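Local coordinates for protein prophenoloxidase b (Marsupenaeus japonicus, PDB 3WKY) that is a type 3 copper proenzyme of crustacean hemolymph that, once activated, probably oxidises monophenols and o-diphenols, at residues Val403-Lys408 and Leu523-Thr528; Pro412-Arg417 and Met632-Glu637; Glu646-Val649 and Asn654-Leu657. All coordinates share one frame; numbering follows the deposited sequence.

Contact 1. Residues Val403-Lys408 and Leu523-Thr528; sequences VFHRYK and LLRYWT
His405 and Arg525 meet as two flat groups laid one on the other. The guanidinium plane is turned only 6° from the imidazole plane, with 4.2 Å between the group centres, so this is an offset stack. The offset can be read from the carbons: Arg525 CD stands 3.4 Å from the centroid of the His405 ring, almost exactly on the ring normal, in a CH-pi contact. Arg525 NE then lies 3.5 Å from His405 CG, and CZ has slid beyond the ring to 3.7 Å from His405 CB. Bends at chi2 and chi3 of Arg525 fold its chain into this course, while His405, with CG opposite its backbone N (chi1 178°), extends its ring from the helix. This stack is the tight part. The contact is looser at the ring edge, where Leu524 CD1 reaches His405 CE1 at 4.0 Å. Leu524 is buried, whereas both stacked residues remain partly exposed, and the segments bury just 155 Å² between them. An alanine in place of His405 keeps CB under CZ but removes the imidazole, and would probably leave Arg525 CD and NE without the flat surface they lie on and Leu524 CD1 without its neighbour at the ring edge. Arg525 NH2 is held by a salt bridge to Asp401 and a hydrogen bond to Asn402. Residues 403-408 belong to helix 391-409, which also carries His397 of the copper pocket; Phe404 packs on helices 218-239 and 334-343. Residues 523-528 link helix 520-523 to strand 528-534, with Tyr526 and Trp527 resting on strand 501-509.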
ATOM      1  N   VAL A 403      -5.669  15.405  24.345  1.00 13.15           N
ATOM      2  CA  VAL A 403      -5.244  16.787  24.161  1.00 13.03           C
ATOM      3  C   VAL A 403      -5.234  17.483  25.522  1.00 14.17           C
ATOM      4  O   VAL A 403      -4.276  18.181  25.881  1.00 14.41           O
ATOM      5  CB  VAL A 403      -6.181  17.563  23.227  1.00 13.13           C
ATOM      6  CG1 VAL A 403      -5.677  19.003  23.024  1.00 12.44           C
ATOM      7  CG2 VAL A 403      -6.301  16.849  21.856  1.00 13.95           C
ATOM      8  N   PHE A 404      -6.309  17.297  26.271  1.00 12.19           N
ATOM      9  CA  PHE A 404      -6.388  17.923  27.601  1.00 14.70           C
ATOM     10  C   PHE A 404      -5.281  17.432  28.538  1.00 16.17           C
ATOM     11  O   PHE A 404      -4.687  18.228  29.271  1.00 15.93           O
ATOM     12  CB  PHE A 404      -7.774  17.700  28.214  1.00 13.67           C
ATOM     13  CG  PHE A 404      -8.868  18.530  27.571  1.00 14.74           C
ATOM     14  CD1 PHE A 404      -8.719  19.902  27.417  1.00 15.62           C
ATOM     15  CD2 PHE A 404     -10.043  17.934  27.107  1.00 12.34           C
ATOM     16  CE1 PHE A 404      -9.726  20.678  26.829  1.00 11.99           C
ATOM     17  CE2 PHE A 404     -11.051  18.705  26.521  1.00 13.61           C
ATOM     18  CZ  PHE A 404     -10.886  20.082  26.380  1.00 12.78           C
ATOM     19  N   HIS A 405      -4.991  16.133  28.506  1.00 13.84           N
ATOM     20  CA  HIS A 405      -3.934  15.555  29.357  1.00 14.59           C
ATOM     21  C   HIS A 405      -2.571  16.068  28.893  1.00 15.41           C
ATOM     22  O   HIS A 405      -1.681  16.317  29.711  1.00 14.71           O
ATOM     23  CB  HIS A 405      -3.991  14.017  29.316  1.00 14.03           C
ATOM     24  CG  HIS A 405      -2.917  13.342  30.114  1.00 18.70           C
ATOM     25  ND1 HIS A 405      -2.841  13.436  31.487  1.00 22.62           N
ATOM     26  CD2 HIS A 405      -1.883  12.552  29.734  1.00 20.75           C
ATOM     27  CE1 HIS A 405      -1.803  12.739  31.918  1.00 18.75           C
ATOM     28  NE2 HIS A 405      -1.211  12.187  30.875  1.00 22.19           N
ATOM     29  N   ARG A 406      -2.402  16.237  27.581  1.00 13.59           N
ATOM     30  CA  ARG A 406      -1.180  16.850  27.062  1.00 15.21           C
ATOM     31  C   ARG A 406      -0.971  18.201  27.727  1.00 17.15           C
ATOM     32  O   ARG A 406       0.141  18.534  28.160  1.00 16.37           O
ATOM     33  CB  ARG A 406      -1.266  17.054  25.547  1.00 15.41           C
ATOM     34  CG  ARG A 406       0.033  17.579  24.912  1.00 16.85           C
ATOM     35  CD  ARG A 406      -0.227  18.009  23.454  1.00 18.36           C
ATOM     36  NE  ARG A 406       1.004  18.373  22.748  1.00 21.78           N
ATOM     37  CZ  ARG A 406       1.593  17.609  21.827  1.00 26.48           C
ATOM     38  NH1 ARG A 406       1.072  16.430  21.489  1.00 20.43           N
ATOM     39  NH2 ARG A 406       2.706  18.029  21.240  1.00 22.60           N
ATOM     40  N   TYR A 407      -2.043  18.981  27.812  1.00 16.25           N
ATOM     41  CA  TYR A 407      -1.944  20.266  28.474  1.00 13.35           C
ATOM     42  C   TYR A 407      -1.668  20.075  29.981  1.00 16.29           C
ATOM     43  O   TYR A 407      -0.774  20.729  30.545  1.00 16.55           O
ATOM     44  CB  TYR A 407      -3.183  21.148  28.236  1.00 13.28           C
ATOM     45  CG  TYR A 407      -3.173  22.264  29.259  1.00 14.13           C
ATOM     46  CD1 TYR A 407      -2.319  23.353  29.111  1.00 15.48           C
ATOM     47  CD2 TYR A 407      -3.938  22.179  30.423  1.00 15.76           C
ATOM     48  CE1 TYR A 407      -2.257  24.354  30.100  1.00 17.90           C
ATOM     49  CE2 TYR A 407      -3.881  23.166  31.395  1.00 17.89           C
ATOM     50  CZ  TYR A 407      -3.041  24.248  31.229  1.00 18.76           C
ATOM     51  OH  TYR A 407      -2.978  25.234  32.206  1.00 18.47           O
ATOM     52  N   LYS A 408      -2.415  19.189  30.637  1.00 16.68           N
ATOM     53  CA  LYS A 408      -2.197  19.005  32.086  1.00 14.01           C
ATOM     54  C   LYS A 408      -0.746  18.666  32.408  1.00 21.31           C
ATOM     55  O   LYS A 408      -0.193  19.149  33.396  1.00 18.13           O
ATOM     56  CB  LYS A 408      -3.128  17.943  32.678  1.00 13.97           C
ATOM     57  CG  LYS A 408      -4.607  18.346  32.728  1.00 19.21           C
ATOM     58  CD  LYS A 408      -4.850  19.452  33.770  1.00 16.29           C
ATOM     59  CE  LYS A 408      -6.358  19.709  33.955  1.00 18.86           C
ATOM     60  NZ  LYS A 408      -6.604  20.698  35.074  1.00 19.94           N
ATOM     61  N   LEU A 523      -2.714   6.159  36.310  1.00 16.61           N
ATOM     62  CA  LEU A 523      -3.972   6.365  37.018  1.00 17.08           C
ATOM     63  C   LEU A 523      -4.592   7.728  36.738  1.00 17.56           C
ATOM     64  O   LEU A 523      -5.806   7.885  36.839  1.00 17.11           O
ATOM     65  CB  LEU A 523      -3.776   6.168  38.536  1.00 15.44           C
ATOM     66  CG  LEU A 523      -3.546   4.722  38.975  1.00 14.85           C
ATOM     67  CD1 LEU A 523      -3.136   4.670  40.469  1.00 17.17           C
ATOM     68  CD2 LEU A 523      -4.801   3.909  38.764  1.00 18.80           C
ATOM     69  N   LEU A 524      -3.771   8.720  36.397  1.00 16.02           N
ATOM     70  CA  LEU A 524      -4.302  10.038  36.031  1.00 20.36           C
ATOM     71  C   LEU A 524      -5.361   9.959  34.931  1.00 20.10           C
ATOM     72  O   LEU A 524      -6.273  10.782  34.877  1.00 17.18           O
ATOM     73  CB  LEU A 524      -3.194  10.977  35.555  1.00 20.63           C
ATOM     74  CG  LEU A 524      -2.147  11.436  36.564  1.00 23.64           C
ATOM     75  CD1 LEU A 524      -1.142  12.356  35.883  1.00 18.25           C
ATOM     76  CD2 LEU A 524      -2.811  12.151  37.742  1.00 20.68           C
ATOM     77  N   ARG A 525      -5.253   8.966  34.057  1.00 15.61           N
ATOM     78  CA  ARG A 525      -6.178   8.899  32.927  1.00 15.87           C
ATOM     79  C   ARG A 525      -7.485   8.232  33.356  1.00 20.40           C
ATOM     80  O   ARG A 525      -8.440   8.185  32.574  1.00 19.70           O
ATOM     81  CB  ARG A 525      -5.566   8.122  31.754  1.00 18.40           C
ATOM     82  CG  ARG A 525      -4.132   8.541  31.376  1.00 17.17           C
ATOM     83  CD  ARG A 525      -4.000  10.052  31.084  1.00 16.07           C
ATOM     84  NE  ARG A 525      -5.050  10.570  30.202  1.00 16.62           N
ATOM     85  CZ  ARG A 525      -5.036  10.463  28.871  1.00 20.06           C
ATOM     86  NH1 ARG A 525      -4.042   9.821  28.264  1.00 16.68           N
ATOM     87  NH2 ARG A 525      -6.028  10.979  28.151  1.00 16.44           N
ATOM     88  N   TYR A 526      -7.513   7.711  34.585  1.00 14.90           N
ATOM     89  CA  TYR A 526      -8.661   6.939  35.080  1.00 18.46           C
ATOM     90  C   TYR A 526      -9.505   7.592  36.185  1.00 19.36           C
ATOM     91  O   TYR A 526     -10.677   7.271  36.300  1.00 18.75           O
ATOM     92  CB  TYR A 526      -8.226   5.548  35.577  1.00 17.19           C
ATOM     93  CG  TYR A 526      -8.067   4.502  34.485  1.00 20.19           C
ATOM     94  CD1 TYR A 526      -9.135   3.704  34.102  1.00 19.66           C
ATOM     95  CD2 TYR A 526      -6.843   4.306  33.850  1.00 19.07           C
ATOM     96  CE1 TYR A 526      -8.994   2.737  33.100  1.00 18.94           C
ATOM     97  CE2 TYR A 526      -6.694   3.346  32.847  1.00 22.53           C
ATOM     98  CZ  TYR A 526      -7.766   2.563  32.490  1.00 25.22           C
ATOM     99  OH  TYR A 526      -7.625   1.606  31.506  1.00 24.77           O
ATOM    100  N   TRP A 527      -8.928   8.457  37.024  1.00 19.79           N
ATOM    101  CA  TRP A 527      -9.679   8.944  38.199  1.00 20.44           C
ATOM    102  C   TRP A 527     -11.033   9.546  37.828  1.00 19.10           C
ATOM    103  O   TRP A 527     -11.100  10.420  36.966  1.00 17.83           O
ATOM    104  CB  TRP A 527      -8.880   9.986  38.981  1.00 19.60           C
ATOM    105  CG  TRP A 527      -7.642   9.428  39.591  1.00 21.15           C
ATOM    106  CD1 TRP A 527      -6.351   9.734  39.257  1.00 18.46           C
ATOM    107  CD2 TRP A 527      -7.569   8.456  40.644  1.00 18.22           C
ATOM    108  NE1 TRP A 527      -5.482   9.016  40.043  1.00 18.57           N
ATOM    109  CE2 TRP A 527      -6.201   8.224  40.900  1.00 15.43           C
ATOM    110  CE3 TRP A 527      -8.527   7.769  41.399  1.00 15.06           C
ATOM    111  CZ2 TRP A 527      -5.764   7.326  41.882  1.00 18.35           C
ATOM    112  CZ3 TRP A 527      -8.092   6.864  42.365  1.00 18.09           C
ATOM    113  CH2 TRP A 527      -6.719   6.650  42.595  1.00 17.72           C
ATOM    114  N   THR A 528     -12.095   9.080  38.485  1.00 17.88           N
ATOM    115  CA  THR A 528     -13.427   9.638  38.261  1.00 14.67           C
ATOM    116  C   THR A 528     -14.043  10.074  39.583  1.00 16.67           C
ATOM    117  O   THR A 528     -13.818   9.452  40.630  1.00 16.31           O
ATOM    118  CB  THR A 528     -14.376   8.652  37.523  1.00 17.53           C
ATOM    119  OG1 THR A 528     -15.609   9.319  37.202  1.00 18.12           O
ATOM    120  CG2 THR A 528     -14.655   7.396  38.376  1.00 15.70           C
TER

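Contact 2. Residues Pro412-Arg417 and Met632-Glu637; sequences PPYTPR and MGYPLE. With NAG (2-acetamido-2-deoxy-beta-D-glucopyranose), chain E.
Tyr414 supplies most of the buried surface, 104 Å², and meets a different partner at its face, its edge and its hydroxyl. Over one face stands Tyr634: its CD2 is 3.4 Å from Tyr414 CZ, the planes are at 90° and the centroids 5.0 Å apart, which defines a T-shaped stack with Tyr634 giving the edge. At the rim of Tyr414, CE2 lies 3.4 Å from the backbone O of Pro635. The hydroxyl donates to Glu637, with 2.6 Å from Tyr414 OH to Glu637 OE1; the oxygen is met on its syn side, 21° out of the carboxylate plane. The peptide before Pro635 is cis, and Pro635 CB sits 3.7 Å above the plane of the Tyr634 ring, the aromatic-proline packing familiar from cis Tyr-Pro turns. This turn belongs to the Ig-like region, where Pro635 and Tyr634 also rest on strand 588-598. Buried Glu637 is satisfied twice, since OE2 forms a salt bridge with Lys408 of helix 391-409. Tyr634 OH bonds to the backbone O of Gln418. Farther along 412-417, Arg417 is modelled in two conformers; in one, its NH1 makes a weak, doubtful hydrogen bond to O3 of the neighbouring N-acetylglucosamine.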
ATOM      1  N   PRO A 412       3.212  22.434  36.390  1.00 19.39           N
ATOM      2  CA  PRO A 412       4.095  21.957  37.464  1.00 21.99           C
ATOM      3  C   PRO A 412       3.305  21.170  38.492  1.00 17.27           C
ATOM      4  O   PRO A 412       2.123  21.459  38.702  1.00 18.24           O
ATOM      5  CB  PRO A 412       4.634  23.255  38.093  1.00 16.59           C
ATOM      6  CG  PRO A 412       3.600  24.288  37.806  1.00 17.07           C
ATOM      7  CD  PRO A 412       3.011  23.895  36.421  1.00 15.17           C
ATOM      8  N   PRO A 413       3.937  20.174  39.129  1.00 19.27           N
ATOM      9  CA  PRO A 413       3.249  19.420  40.183  1.00 20.02           C
ATOM     10  C   PRO A 413       2.770  20.373  41.272  1.00 19.53           C
ATOM     11  O   PRO A 413       3.394  21.421  41.467  1.00 19.21           O
ATOM     12  CB  PRO A 413       4.357  18.529  40.755  1.00 22.16           C
ATOM     13  CG  PRO A 413       5.350  18.380  39.620  1.00 23.70           C
ATOM     14  CD  PRO A 413       5.311  19.687  38.882  1.00 21.33           C
ATOM     15  N   TYR A 414       1.668  20.033  41.933  1.00 16.10           N
ATOM     16  CA  TYR A 414       1.208  20.802  43.085  1.00 20.22           C
ATOM     17  C   TYR A 414       2.315  20.862  44.134  1.00 17.04           C
ATOM     18  O   TYR A 414       2.980  19.858  44.401  1.00 20.51           O
ATOM     19  CB  TYR A 414      -0.058  20.179  43.679  1.00 19.18           C
ATOM     20  CG  TYR A 414      -1.260  20.310  42.764  1.00 19.55           C
ATOM     21  CD1 TYR A 414      -1.854  21.547  42.544  1.00 18.13           C
ATOM     22  CD2 TYR A 414      -1.805  19.197  42.136  1.00 20.44           C
ATOM     23  CE1 TYR A 414      -2.962  21.668  41.708  1.00 20.19           C
ATOM     24  CE2 TYR A 414      -2.909  19.313  41.283  1.00 16.70           C
ATOM     25  CZ  TYR A 414      -3.477  20.544  41.082  1.00 19.34           C
ATOM     26  OH  TYR A 414      -4.567  20.651  40.245  1.00 20.76           O
ATOM     27  N   THR A 415       2.528  22.048  44.703  1.00 18.17           N
ATOM     28  CA  THR A 415       3.549  22.229  45.754  1.00 20.92           C
ATOM     29  C   THR A 415       3.066  21.633  47.074  1.00 22.81           C
ATOM     30  O   THR A 415       1.877  21.338  47.220  1.00 22.07           O
ATOM     31  CB  THR A 415       3.856  23.721  45.971  1.00 23.73           C
ATOM     32  OG1 THR A 415       2.696  24.375  46.502  1.00 23.06           O
ATOM     33  CG2 THR A 415       4.273  24.377  44.652  1.00 25.65           C
ATOM     34  N   PRO A 416       3.983  21.440  48.046  1.00 22.01           N
ATOM     35  CA  PRO A 416       3.536  20.962  49.360  1.00 21.53           C
ATOM     36  C   PRO A 416       2.429  21.841  49.935  1.00 18.98           C
ATOM     37  O   PRO A 416       1.445  21.326  50.470  1.00 22.35           O
ATOM     38  CB  PRO A 416       4.805  21.068  50.210  1.00 24.41           C
ATOM     39  CG  PRO A 416       5.911  20.807  49.222  1.00 27.65           C
ATOM     40  CD  PRO A 416       5.456  21.425  47.923  1.00 28.02           C
ATOM     41  N   ARG A 417       2.570  23.151  49.801  1.00 21.76           N
ATOM     42  CA  ARG A 417       1.571  24.079  50.319  0.63 22.28           C
ATOM     43  C   ARG A 417       0.230  23.907  49.608  1.00 25.02           C
ATOM     44  O   ARG A 417      -0.829  24.016  50.226  1.00 21.34           O
ATOM     45  CB  ARG A 417       2.059  25.522  50.181  0.63 24.45           C
ATOM     46  CG  ARG A 417       1.137  26.554  50.812  0.63 26.52           C
ATOM     47  CD  ARG A 417       1.036  26.343  52.324  0.63 28.07           C
ATOM     48  NE  ARG A 417       0.044  27.220  52.941  0.63 35.06           N
ATOM     49  CZ  ARG A 417      -1.213  26.869  53.200  0.63 31.58           C
ATOM     50  NH1 ARG A 417      -2.041  27.738  53.761  0.63 32.05           N
ATOM     51  NH2 ARG A 417      -1.646  25.651  52.893  0.63 31.60           N
ATOM     52  N   MET A 632     -10.837  21.548  38.389  1.00 17.95           N
ATOM     53  CA  MET A 632     -11.737  20.401  38.508  1.00 15.73           C
ATOM     54  C   MET A 632     -10.944  19.095  38.452  1.00 20.17           C
ATOM     55  O   MET A 632     -10.111  18.899  37.550  1.00 20.04           O
ATOM     56  CB  MET A 632     -12.781  20.430  37.393  1.00 18.49           C
ATOM     57  CG  MET A 632     -13.660  21.689  37.445  1.00 20.10           C
ATOM     58  SD  MET A 632     -14.828  21.724  36.077  1.00 22.23           S
ATOM     59  CE  MET A 632     -15.050  23.490  35.902  1.00 20.05           C
ATOM     60  N   GLY A 633     -11.200  18.211  39.416  1.00 16.86           N
ATOM     61  CA  GLY A 633     -10.489  16.951  39.509  1.00 16.52           C
ATOM     62  C   GLY A 633      -9.231  17.014  40.366  1.00 21.02           C
ATOM     63  O   GLY A 633      -8.531  16.013  40.501  1.00 17.42           O
ATOM     64  N   TYR A 634      -8.950  18.182  40.938  1.00 16.83           N
ATOM     65  CA  TYR A 634      -7.802  18.370  41.824  1.00 18.24           C
ATOM     66  C   TYR A 634      -7.874  17.358  42.957  1.00 16.66           C
ATOM     67  O   TYR A 634      -8.961  17.072  43.464  1.00 19.92           O
ATOM     68  CB  TYR A 634      -7.810  19.803  42.368  1.00 18.89           C
ATOM     69  CG  TYR A 634      -7.063  20.034  43.678  1.00 17.29           C
ATOM     70  CD1 TYR A 634      -7.706  19.899  44.897  1.00 22.76           C
ATOM     71  CD2 TYR A 634      -5.734  20.452  43.680  1.00 14.66           C
ATOM     72  CE1 TYR A 634      -7.036  20.138  46.092  1.00 21.85           C
ATOM     73  CE2 TYR A 634      -5.053  20.691  44.884  1.00 18.00           C
ATOM     74  CZ  TYR A 634      -5.717  20.536  46.074  1.00 22.48           C
ATOM     75  OH  TYR A 634      -5.051  20.772  47.278  1.00 21.81           O
ATOM     76  N   PRO A 635      -6.722  16.791  43.347  1.00 18.24           N
ATOM     77  CA  PRO A 635      -5.379  17.075  42.834  1.00 16.43           C
ATOM     78  C   PRO A 635      -4.914  16.053  41.789  1.00 22.54           C
ATOM     79  O   PRO A 635      -3.736  16.047  41.428  1.00 18.75           O
ATOM     80  CB  PRO A 635      -4.521  16.908  44.087  1.00 19.66           C
ATOM     81  CG  PRO A 635      -5.193  15.787  44.825  1.00 18.08           C
ATOM     82  CD  PRO A 635      -6.676  15.876  44.506  1.00 20.07           C
ATOM     83  N   LEU A 636      -5.829  15.221  41.303  1.00 16.32           N
ATOM     84  CA  LEU A 636      -5.451  14.047  40.522  1.00 19.79           C
ATOM     85  C   LEU A 636      -5.517  14.268  39.001  1.00 18.28           C
ATOM     86  O   LEU A 636      -5.878  13.358  38.256  1.00 19.33           O
ATOM     87  CB  LEU A 636      -6.322  12.855  40.920  1.00 17.40           C
ATOM     88  CG  LEU A 636      -6.208  12.497  42.413  1.00 18.94           C
ATOM     89  CD1 LEU A 636      -7.141  11.345  42.744  1.00 20.04           C
ATOM     90  CD2 LEU A 636      -4.768  12.149  42.760  1.00 21.11           C
ATOM     91  N   GLU A 637      -5.173  15.474  38.555  1.00 17.81           N
ATOM     92  CA  GLU A 637      -5.002  15.715  37.123  1.00 16.99           C
ATOM     93  C   GLU A 637      -3.627  16.298  36.813  1.00 20.23           C
ATOM     94  O   GLU A 637      -3.375  16.714  35.686  1.00 21.04           O
ATOM     95  CB  GLU A 637      -6.120  16.608  36.556  1.00 15.71           C
ATOM     96  CG  GLU A 637      -6.767  17.555  37.580  1.00 20.94           C
ATOM     97  CD  GLU A 637      -5.811  18.607  38.096  1.00 21.60           C
ATOM     98  OE1 GLU A 637      -5.270  18.424  39.217  1.00 21.23           O
ATOM     99  OE2 GLU A 637      -5.619  19.634  37.404  1.00 20.09           O
TER
HETATM  100  C1  NAG E 701      -4.824  25.707  58.623  1.00 46.29           C
HETATM  101  C2  NAG E 701      -3.996  26.073  57.377  1.00 59.34           C
HETATM  102  C3  NAG E 701      -3.815  27.571  57.094  1.00 63.82           C
HETATM  103  C4  NAG E 701      -4.838  28.478  57.764  1.00 66.46           C
HETATM  104  C5  NAG E 701      -5.058  28.011  59.187  1.00 61.42           C
HETATM  105  C6  NAG E 701      -5.973  28.972  59.941  1.00 63.53           C
HETATM  106  C7  NAG E 701      -2.314  24.314  57.010  1.00 54.38           C
HETATM  107  C8  NAG E 701      -1.521  23.416  57.915  1.00 57.50           C
HETATM  108  N2  NAG E 701      -2.663  25.502  57.507  1.00 52.78           N
HETATM  109  O3  NAG E 701      -3.879  27.778  55.700  1.00 65.18           O
HETATM  110  O4  NAG E 701      -4.376  29.811  57.773  1.00 69.93           O
HETATM  111  O5  NAG E 701      -5.658  26.743  59.106  1.00 60.03           O
HETATM  112  O6  NAG E 701      -7.173  29.137  59.217  1.00 64.87           O
HETATM  113  O7  NAG E 701      -2.597  23.933  55.873  1.00 49.69           O

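Contact 3. Residues Glu646-Val649 and Asn654-Leu657; sequences EDFV and NMML
A Met-aromatic contact between Phe648 and Met655 lies at a short helix-to-strand connection, where helix 645-650 turns back beside the start of strand 655-664. The sulfur approaches obliquely: Met655 SD is 4.3 Å from the centroid of the Phe648 ring and 46° off its normal. The nearest ring atom is Phe648 CE2, 3.5 Å from Met655 SD, and the terminal methyl follows closely, with Met655 CE 3.6 Å from the same CE2. An extended methionine chain beyond CG (chi2 179°) carries both atoms to the ring. Leu419 of helix 416-419 also touches both side chains, and Tyr520 and His652 bring further rings to Phe648.

Val649 does the closest work on the strand backbone. In the conformer described, one of two deposited, Val649 CG1 is 3.4 Å from Met655 O and 3.6 Å from Leu657 N, so the methyl lies against the strand's main chain between two side chains that point toward the helix. Placement of that methyl is correspondingly less certain. At Leu657 the contact is thinner: Leu657 CD2 touches the aliphatic part of Glu646, reaching CG at 3.8 Å, while the glutamate remains partly exposed. The intervening Met656 points away and packs on Val425 and Val428 of strand 424-432, so the strand separates two apolar layers.

Backbone hydrogen bonds of Asn654 with Ala596 and of Met656 with Val594 pair this strand with strand 588-598. The 312 Å² buried thus records a helix laid on one face of an inner strand of a mixed sheet, a helix-on-sheet packing within the hemocyanin Ig-like domain.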
ATOM      1  N   GLU A 646       0.002   5.149  46.061  1.00 21.47           N
ATOM      2  CA  GLU A 646       0.358   4.837  47.452  1.00 25.54           C
ATOM      3  C   GLU A 646       1.416   5.802  48.009  1.00 23.84           C
ATOM      4  O   GLU A 646       1.237   6.375  49.097  1.00 25.20           O
ATOM      5  CB  GLU A 646       0.838   3.383  47.564  1.00 27.87           C
ATOM      6  CG  GLU A 646      -0.255   2.335  47.314  1.00 32.55           C
ATOM      7  CD  GLU A 646      -0.461   1.970  45.836  1.00 37.44           C
ATOM      8  OE1 GLU A 646       0.051   2.670  44.932  1.00 28.40           O
ATOM      9  OE2 GLU A 646      -1.155   0.962  45.578  1.00 38.42           O
ATOM     10  N   ASP A 647       2.515   5.978  47.275  1.00 22.63           N
ATOM     11  CA  ASP A 647       3.574   6.900  47.690  1.00 25.23           C
ATOM     12  C   ASP A 647       3.060   8.328  47.784  1.00 28.93           C
ATOM     13  O   ASP A 647       3.431   9.076  48.689  1.00 23.84           O
ATOM     14  CB  ASP A 647       4.767   6.861  46.726  1.00 22.61           C
ATOM     15  CG  ASP A 647       5.603   5.601  46.862  1.00 35.11           C
ATOM     16  OD1 ASP A 647       5.359   4.804  47.797  1.00 32.24           O
ATOM     17  OD2 ASP A 647       6.518   5.417  46.032  1.00 37.81           O
ATOM     18  N   PHE A 648       2.216   8.710  46.833  1.00 19.99           N
ATOM     19  CA  PHE A 648       1.642  10.053  46.810  1.00 20.39           C
ATOM     20  C   PHE A 648       0.827  10.332  48.068  1.00 21.95           C
ATOM     21  O   PHE A 648       1.005  11.355  48.722  1.00 25.09           O
ATOM     22  CB  PHE A 648       0.751  10.194  45.570  1.00 20.21           C
ATOM     23  CG  PHE A 648       0.093  11.543  45.425  1.00 20.17           C
ATOM     24  CD1 PHE A 648       0.824  12.643  45.007  1.00 19.25           C
ATOM     25  CD2 PHE A 648      -1.268  11.694  45.666  1.00 18.94           C
ATOM     26  CE1 PHE A 648       0.223  13.896  44.860  1.00 21.22           C
ATOM     27  CE2 PHE A 648      -1.883  12.941  45.515  1.00 23.16           C
ATOM     28  CZ  PHE A 648      -1.132  14.041  45.110  1.00 21.44           C
ATOM     29  N   VAL A 649      -0.063   9.411  48.411  1.00 15.99           N
ATOM     30  CA  VAL A 649      -0.989   9.591  49.526  0.57 19.89           C
ATOM     31  C   VAL A 649      -0.242   9.551  50.865  1.00 25.95           C
ATOM     32  O   VAL A 649      -0.605  10.237  51.829  1.00 23.50           O
ATOM     33  CB  VAL A 649      -2.088   8.499  49.462  0.57 22.25           C
ATOM     34  CG1 VAL A 649      -2.805   8.336  50.774  0.57 19.98           C
ATOM     35  CG2 VAL A 649      -3.085   8.804  48.331  0.57 19.89           C
ATOM     36  N   ASN A 654      -3.582  14.439  55.143  1.00 23.40           N
ATOM     37  CA  ASN A 654      -4.957  14.744  54.738  1.00 19.25           C
ATOM     38  C   ASN A 654      -5.435  13.914  53.545  1.00 24.54           C
ATOM     39  O   ASN A 654      -6.498  14.187  52.979  1.00 22.59           O
ATOM     40  CB  ASN A 654      -5.150  16.236  54.449  1.00 20.44           C
ATOM     41  CG  ASN A 654      -4.202  16.759  53.382  1.00 26.13           C
ATOM     42  OD1 ASN A 654      -3.064  16.290  53.252  1.00 30.13           O
ATOM     43  ND2 ASN A 654      -4.664  17.745  52.617  1.00 20.28           N
ATOM     44  N   MET A 655      -4.656  12.904  53.172  1.00 23.45           N
ATOM     45  CA  MET A 655      -5.084  11.977  52.131  1.00 23.39           C
ATOM     46  C   MET A 655      -5.028  10.550  52.631  1.00 21.59           C
ATOM     47  O   MET A 655      -4.110  10.175  53.378  1.00 23.68           O
ATOM     48  CB  MET A 655      -4.194  12.088  50.891  1.00 19.33           C
ATOM     49  CG  MET A 655      -4.061  13.462  50.278  1.00 21.76           C
ATOM     50  SD  MET A 655      -2.935  13.277  48.852  1.00 22.61           S
ATOM     51  CE  MET A 655      -2.647  14.990  48.421  1.00 18.65           C
ATOM     52  N   MET A 656      -5.999   9.746  52.214  1.00 18.80           N
ATOM     53  CA  MET A 656      -5.980   8.315  52.515  1.00 20.98           C
ATOM     54  C   MET A 656      -6.419   7.508  51.299  1.00 25.69           C
ATOM     55  O   MET A 656      -7.331   7.908  50.575  1.00 24.06           O
ATOM     56  CB  MET A 656      -6.868   7.986  53.723  1.00 28.29           C
ATOM     57  CG  MET A 656      -6.972   6.493  54.043  1.00 23.89           C
ATOM     58  SD  MET A 656      -7.421   6.184  55.783  1.00 31.06           S
ATOM     59  CE  MET A 656      -5.906   6.675  56.617  1.00 35.69           C
ATOM     60  N   LEU A 657      -5.762   6.374  51.076  1.00 21.91           N
ATOM     61  CA  LEU A 657      -6.114   5.508  49.953  1.00 21.59           C
ATOM     62  C   LEU A 657      -6.830   4.255  50.435  1.00 25.41           C
ATOM     63  O   LEU A 657      -6.227   3.370  51.045  1.00 27.69           O
ATOM     64  CB  LEU A 657      -4.867   5.122  49.159  1.00 24.22           C
ATOM     65  CG  LEU A 657      -5.127   4.286  47.906  1.00 29.11           C
ATOM     66  CD1 LEU A 657      -5.847   5.141  46.856  1.00 20.28           C
ATOM     67  CD2 LEU A 657      -3.822   3.696  47.355  1.00 26.35           C
TER

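Overall arrangement
Contact 2 is the buried one, all of its touching residues being enclosed, whereas contacts 1 and 3 are each partly open. Their chemistry follows their place: a cationic stack at the end of helix 391-409 in contact 1, an aromatic pair with a buried hydroxyl-carboxylate bond in contact 2, and almost purely apolar packing in contact 3. Contact 2 sits between the others and touches both. A lysine-glutamate salt bridge links it to contact 1, and Leu636 packs on Leu524 and Trp527 as well as Phe648. Contacts 1 and 3 do not touch. Contact 1 ties the copper-ligand helix to the Ig-like region, while contacts 2 and 3 both lean on strand 588-598.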